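Local atomic coordinates of neutral ceramidase (Pseudomonas aeruginosa, PDB entry 2ZWS), a protein that hydrolyses the N-acyl linkage of ceramides to give sphingosine and a free fatty acid, and also runs the reverse synthesis, using a bound zinc ion. Residues A[446-455]-A[464-475]. Sequence-based numbering, arbitrary orientation. Where two conformers were deposited one is given.
Sequences ASYVTTREEY and STLYGPWTQAAY. With ZN (zinc ion), chain B.
Tyr448 N donates to Ser464 O (3.0 Å), the one direct backbone hydrogen bond between 446-455 and 464-475, and Thr465 CA adds a CA-H...O contact to Tyr448 O. Beyond this, bridging waters extend the pairing: one molecule links Ala446 O, Tyr448 O and Leu466 N, another joins Thr450 O, Pro469 O and Gln472 N. Segment 446-455 holds a short strand, 448-449, paired in parallel with 411-412, then a helix opened by a capping box: Glu454 N donates to Thr451 OG1 (3.1 Å) and Thr451 N returns a bond to Glu454 OE1. Segment 464-475 makes two type I turns, 465-468 and 468-471, before helix 471-488.

The contact supplies one zinc ligand of the active site. The Tyr448 ring, with Ser464 CB packed obliquely against CD1, sends its OH to the zinc ion at 2.2 Å, alongside His97, His204 and Glu411; the hydroxyl also has Arg160 as a polar partner. Val449 straddles the start of helix 471-488: CG1, anti to the backbone N, lies on Gln472 CA, while CG2 meets Tyr475 CE2 at 3.5 Å. Further along, Pro469 touches two side chains of 446-455. Its CA sits over the centre of the Tyr455 ring, a CH-pi contact of 3.6 Å to the centroid, and its CB rests over one face of the Arg452 guanidinium, toward the rim; Arg452 NH2 forms a salt bridge with Glu373. The Trp470 ring stands nearly perpendicular to that guanidinium, planes 84° apart. The bend at chi2 (68°) helps lay Arg452 CD over the indole's six-membered ring, 3.6 Å from its centroid and 12° off the normal.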
loop_
_atom_site.group_PDB
_atom_site.type_symbol
_atom_site.label_atom_id
_atom_site.label_comp_id
_atom_site.label_asym_id
_atom_site.label_seq_id
_atom_site.Cartn_x
_atom_site.Cartn_y
_atom_site.Cartn_z
ATOM N N ALA A 446 -11.951 -4.102 4.198
ATOM C CA ALA A 446 -13.411 -4.268 4.200
ATOM C C ALA A 446 -14.054 -2.940 3.787
ATOM O O ALA A 446 -14.991 -2.454 4.434
ATOM C CB ALA A 446 -13.875 -4.731 5.582
ATOM N N SER A 447 -13.565 -2.389 2.681
ATOM C CA SER A 447 -14.147 -1.213 2.044
ATOM C C SER A 447 -14.157 0.028 2.943
ATOM O O SER A 447 -13.189 0.306 3.583
ATOM C CB SER A 447 -15.522 -1.581 1.447
ATOM O OG SER A 447 -15.335 -2.546 0.418
ATOM N N TYR A 448 -15.267 0.766 3.010
ATOM C CA TYR A 448 -15.265 2.110 3.617
ATOM C C TYR A 448 -16.004 2.191 4.951
ATOM O O TYR A 448 -16.890 1.378 5.234
ATOM C CB TYR A 448 -15.796 3.171 2.623
ATOM C CG TYR A 448 -14.827 3.477 1.493
ATOM C CD1 TYR A 448 -14.693 2.630 0.393
ATOM C CD2 TYR A 448 -14.051 4.629 1.520
ATOM C CE1 TYR A 448 -13.754 2.908 -0.649
ATOM C CE2 TYR A 448 -13.162 4.947 0.502
ATOM C CZ TYR A 448 -12.986 4.084 -0.591
ATOM O OH TYR A 448 -12.047 4.415 -1.581
ATOM N N VAL A 449 -15.617 3.164 5.770
ATOM C CA VAL A 449 -16.342 3.444 7.004
ATOM C C VAL A 449 -16.615 4.936 7.130
ATOM O O VAL A 449 -15.727 5.767 7.184
ATOM C CB VAL A 449 -15.605 2.937 8.255
ATOM C CG1 VAL A 449 -16.426 3.206 9.504
ATOM C CG2 VAL A 449 -15.259 1.433 8.126
ATOM N N THR A 450 -17.897 5.211 7.228
ATOM C CA THR A 450 -18.444 6.531 7.255
ATOM C C THR A 450 -19.190 6.668 8.615
ATOM O O THR A 450 -19.617 5.667 9.210
ATOM C CB THR A 450 -19.339 6.469 6.020
ATOM O OG1 THR A 450 -19.054 7.380 4.953
ATOM C CG2 THR A 450 -20.550 5.719 6.134
ATOM N N THR A 451 -19.311 7.882 9.142
ATOM C CA THR A 451 -20.075 8.057 10.379
ATOM C C THR A 451 -21.557 7.811 10.063
ATOM O O THR A 451 -21.950 7.817 8.906
ATOM C CB THR A 451 -19.945 9.474 10.931
ATOM O OG1 THR A 451 -20.413 10.382 9.933
ATOM C CG2 THR A 451 -18.482 9.818 11.286
ATOM N N ARG A 452 -22.378 7.665 11.101
ATOM C CA ARG A 452 -23.840 7.536 10.908
ATOM C C ARG A 452 -24.418 8.654 10.015
ATOM O O ARG A 452 -25.219 8.396 9.092
ATOM C CB ARG A 452 -24.562 7.504 12.272
ATOM C CG ARG A 452 -26.097 7.432 12.190
ATOM C CD ARG A 452 -26.543 6.103 11.640
ATOM N NE ARG A 452 -27.964 5.991 11.280
ATOM C CZ ARG A 452 -28.451 6.216 10.063
ATOM N NH1 ARG A 452 -29.745 6.045 9.827
ATOM N NH2 ARG A 452 -27.654 6.615 9.075
ATOM N N GLU A 453 -23.963 9.872 10.268
ATOM C CA GLU A 453 -24.462 11.055 9.533
ATOM C C GLU A 453 -23.992 11.041 8.077
ATOM O O GLU A 453 -24.781 11.235 7.149
ATOM C CB GLU A 453 -24.038 12.344 10.237
ATOM C CG GLU A 453 -24.555 12.462 11.684
ATOM C CD GLU A 453 -23.625 11.893 12.775
ATOM O OE1 GLU A 453 -22.736 11.031 12.509
ATOM O OE2 GLU A 453 -23.793 12.322 13.949
ATOM N N GLU A 454 -22.708 10.751 7.864
ATOM C CA GLU A 454 -22.207 10.602 6.502
ATOM C C GLU A 454 -22.929 9.489 5.756
ATOM O O GLU A 454 -23.237 9.627 4.568
ATOM C CB GLU A 454 -20.709 10.286 6.511
ATOM C CG GLU A 454 -19.837 11.460 6.888
ATOM C CD GLU A 454 -18.484 11.047 7.411
ATOM O OE1 GLU A 454 -18.169 9.837 7.391
ATOM O OE2 GLU A 454 -17.736 11.936 7.857
ATOM N N TYR A 455 -23.138 8.359 6.435
ATOM C CA TYR A 455 -23.780 7.207 5.817
ATOM C C TYR A 455 -25.111 7.605 5.216
ATOM O O TYR A 455 -25.431 7.179 4.100
ATOM C CB TYR A 455 -23.991 6.103 6.845
ATOM C CG TYR A 455 -24.588 4.841 6.287
ATOM C CD1 TYR A 455 -23.763 3.777 5.886
ATOM C CD2 TYR A 455 -25.985 4.681 6.194
ATOM C CE1 TYR A 455 -24.297 2.603 5.386
ATOM C CE2 TYR A 455 -26.542 3.502 5.690
ATOM C CZ TYR A 455 -25.674 2.457 5.295
ATOM O OH TYR A 455 -26.193 1.289 4.804
ATOM N N SER A 464 -20.410 2.274 0.079
ATOM C CA SER A 464 -19.413 1.206 0.304
ATOM C C SER A 464 -19.128 0.958 1.784
ATOM O O SER A 464 -18.130 0.301 2.126
ATOM C CB SER A 464 -18.106 1.457 -0.467
ATOM O OG SER A 464 -18.295 1.186 -1.850
ATOM N N THR A 465 -19.999 1.474 2.657
ATOM C CA THR A 465 -19.943 1.141 4.079
ATOM C C THR A 465 -20.745 -0.142 4.265
ATOM O O THR A 465 -21.991 -0.130 4.350
ATOM C CB THR A 465 -20.432 2.314 4.950
ATOM O OG1 THR A 465 -19.551 3.434 4.789
ATOM C CG2 THR A 465 -20.513 1.926 6.425
ATOM N N LEU A 466 -20.047 -1.274 4.240
ATOM C CA LEU A 466 -20.693 -2.563 3.983
ATOM C C LEU A 466 -21.762 -2.969 4.981
ATOM O O LEU A 466 -22.801 -3.521 4.593
ATOM C CB LEU A 466 -19.649 -3.697 3.884
ATOM C CG LEU A 466 -18.621 -3.536 2.760
ATOM C CD1 LEU A 466 -17.564 -4.636 2.896
ATOM C CD2 LEU A 466 -19.261 -3.579 1.374
ATOM N N TYR A 467 -21.487 -2.753 6.259
ATOM C CA TYR A 467 -22.276 -3.402 7.325
ATOM C C TYR A 467 -23.410 -2.537 7.880
ATOM O O TYR A 467 -23.921 -2.792 8.962
ATOM C CB TYR A 467 -21.332 -3.913 8.434
ATOM C CG TYR A 467 -20.176 -4.701 7.833
ATOM C CD1 TYR A 467 -20.362 -6.009 7.360
ATOM C CD2 TYR A 467 -18.898 -4.123 7.692
ATOM C CE1 TYR A 467 -19.291 -6.724 6.766
ATOM C CE2 TYR A 467 -17.819 -4.829 7.100
ATOM C CZ TYR A 467 -18.024 -6.123 6.662
ATOM O OH TYR A 467 -16.967 -6.800 6.070
ATOM N N GLY A 468 -23.743 -1.490 7.138
ATOM C CA GLY A 468 -24.881 -0.638 7.480
ATOM C C GLY A 468 -24.529 0.630 8.231
ATOM O O GLY A 468 -23.351 0.970 8.441
ATOM N N PRO A 469 -25.556 1.341 8.696
ATOM C CA PRO A 469 -25.371 2.668 9.261
ATOM C C PRO A 469 -24.502 2.685 10.524
ATOM O O PRO A 469 -23.901 3.709 10.837
ATOM C CB PRO A 469 -26.813 3.126 9.566
ATOM C CG PRO A 469 -27.605 1.872 9.678
ATOM C CD PRO A 469 -26.972 0.917 8.703
ATOM N N TRP A 470 -24.467 1.571 11.249
ATOM C CA TRP A 470 -23.755 1.525 12.525
ATOM C C TRP A 470 -22.380 0.871 12.425
ATOM O O TRP A 470 -21.781 0.544 13.443
ATOM C CB TRP A 470 -24.612 0.858 13.610
ATOM C CG TRP A 470 -25.934 1.586 13.762
ATOM C CD1 TRP A 470 -27.157 1.137 13.386
ATOM C CD2 TRP A 470 -26.112 2.916 14.246
ATOM N NE1 TRP A 470 -28.109 2.100 13.642
ATOM C CE2 TRP A 470 -27.492 3.203 14.169
ATOM C CE3 TRP A 470 -25.242 3.891 14.759
ATOM C CZ2 TRP A 470 -28.032 4.434 14.589
ATOM C CZ3 TRP A 470 -25.776 5.119 15.174
ATOM C CH2 TRP A 470 -27.162 5.370 15.087
ATOM N N THR A 471 -21.877 0.733 11.202
ATOM C CA THR A 471 -20.512 0.220 10.987
ATOM C C THR A 471 -19.475 1.011 11.797
ATOM O O THR A 471 -18.607 0.417 12.485
ATOM C CB THR A 471 -20.155 0.189 9.486
ATOM O OG1 THR A 471 -21.090 -0.647 8.791
ATOM C CG2 THR A 471 -18.742 -0.355 9.265
ATOM N N GLN A 472 -19.545 2.344 11.736
ATOM C CA GLN A 472 -18.571 3.156 12.455
ATOM C C GLN A 472 -18.676 2.936 13.961
ATOM O O GLN A 472 -17.658 2.826 14.645
ATOM C CB GLN A 472 -18.730 4.640 12.110
ATOM C CG GLN A 472 -17.600 5.569 12.611
ATOM C CD GLN A 472 -17.715 5.949 14.084
ATOM O OE1 GLN A 472 -18.810 5.929 14.661
ATOM N NE2 GLN A 472 -16.581 6.311 14.706
ATOM N N ALA A 473 -19.909 2.901 14.466
ATOM C CA ALA A 473 -20.192 2.696 15.895
ATOM C C ALA A 473 -19.600 1.359 16.359
ATOM O O ALA A 473 -18.998 1.285 17.449
ATOM C CB ALA A 473 -21.705 2.731 16.130
ATOM N N ALA A 474 -19.725 0.337 15.516
ATOM C CA ALA A 474 -19.151 -1.001 15.813
ATOM C C ALA A 474 -17.643 -0.904 15.977
ATOM O O ALA A 474 -17.080 -1.434 16.955
ATOM C CB ALA A 474 -19.471 -2.002 14.705
ATOM N N TYR A 475 -16.978 -0.252 15.015
ATOM C CA TYR A 475 -15.513 -0.109 15.134
ATOM C C TYR A 475 -15.135 0.693 16.375
ATOM O O TYR A 475 -14.165 0.374 17.045
ATOM C CB TYR A 475 -14.936 0.541 13.894
ATOM C CG TYR A 475 -14.718 -0.391 12.736
ATOM C CD1 TYR A 475 -13.663 -1.311 12.743
ATOM C CD2 TYR A 475 -15.540 -0.330 11.606
ATOM C CE1 TYR A 475 -13.444 -2.154 11.664
ATOM C CE2 TYR A 475 -15.322 -1.143 10.513
ATOM C CZ TYR A 475 -14.259 -2.065 10.545
ATOM O OH TYR A 475 -13.995 -2.885 9.471
HETATM ZN ZN ZN B . -9.894 4.307 -1.318
HETATM O O HOH W 1 -17.289 -1.222 5.313
HETATM O O HOH W 2 -15.436 -2.221 7.207
HETATM O O HOH W 3 -21.253 3.582 9.623
HETATM O O HOH W 4 -21.381 6.876 13.729
HETATM O O HOH W 5 -9.925 3.723 -3.351
#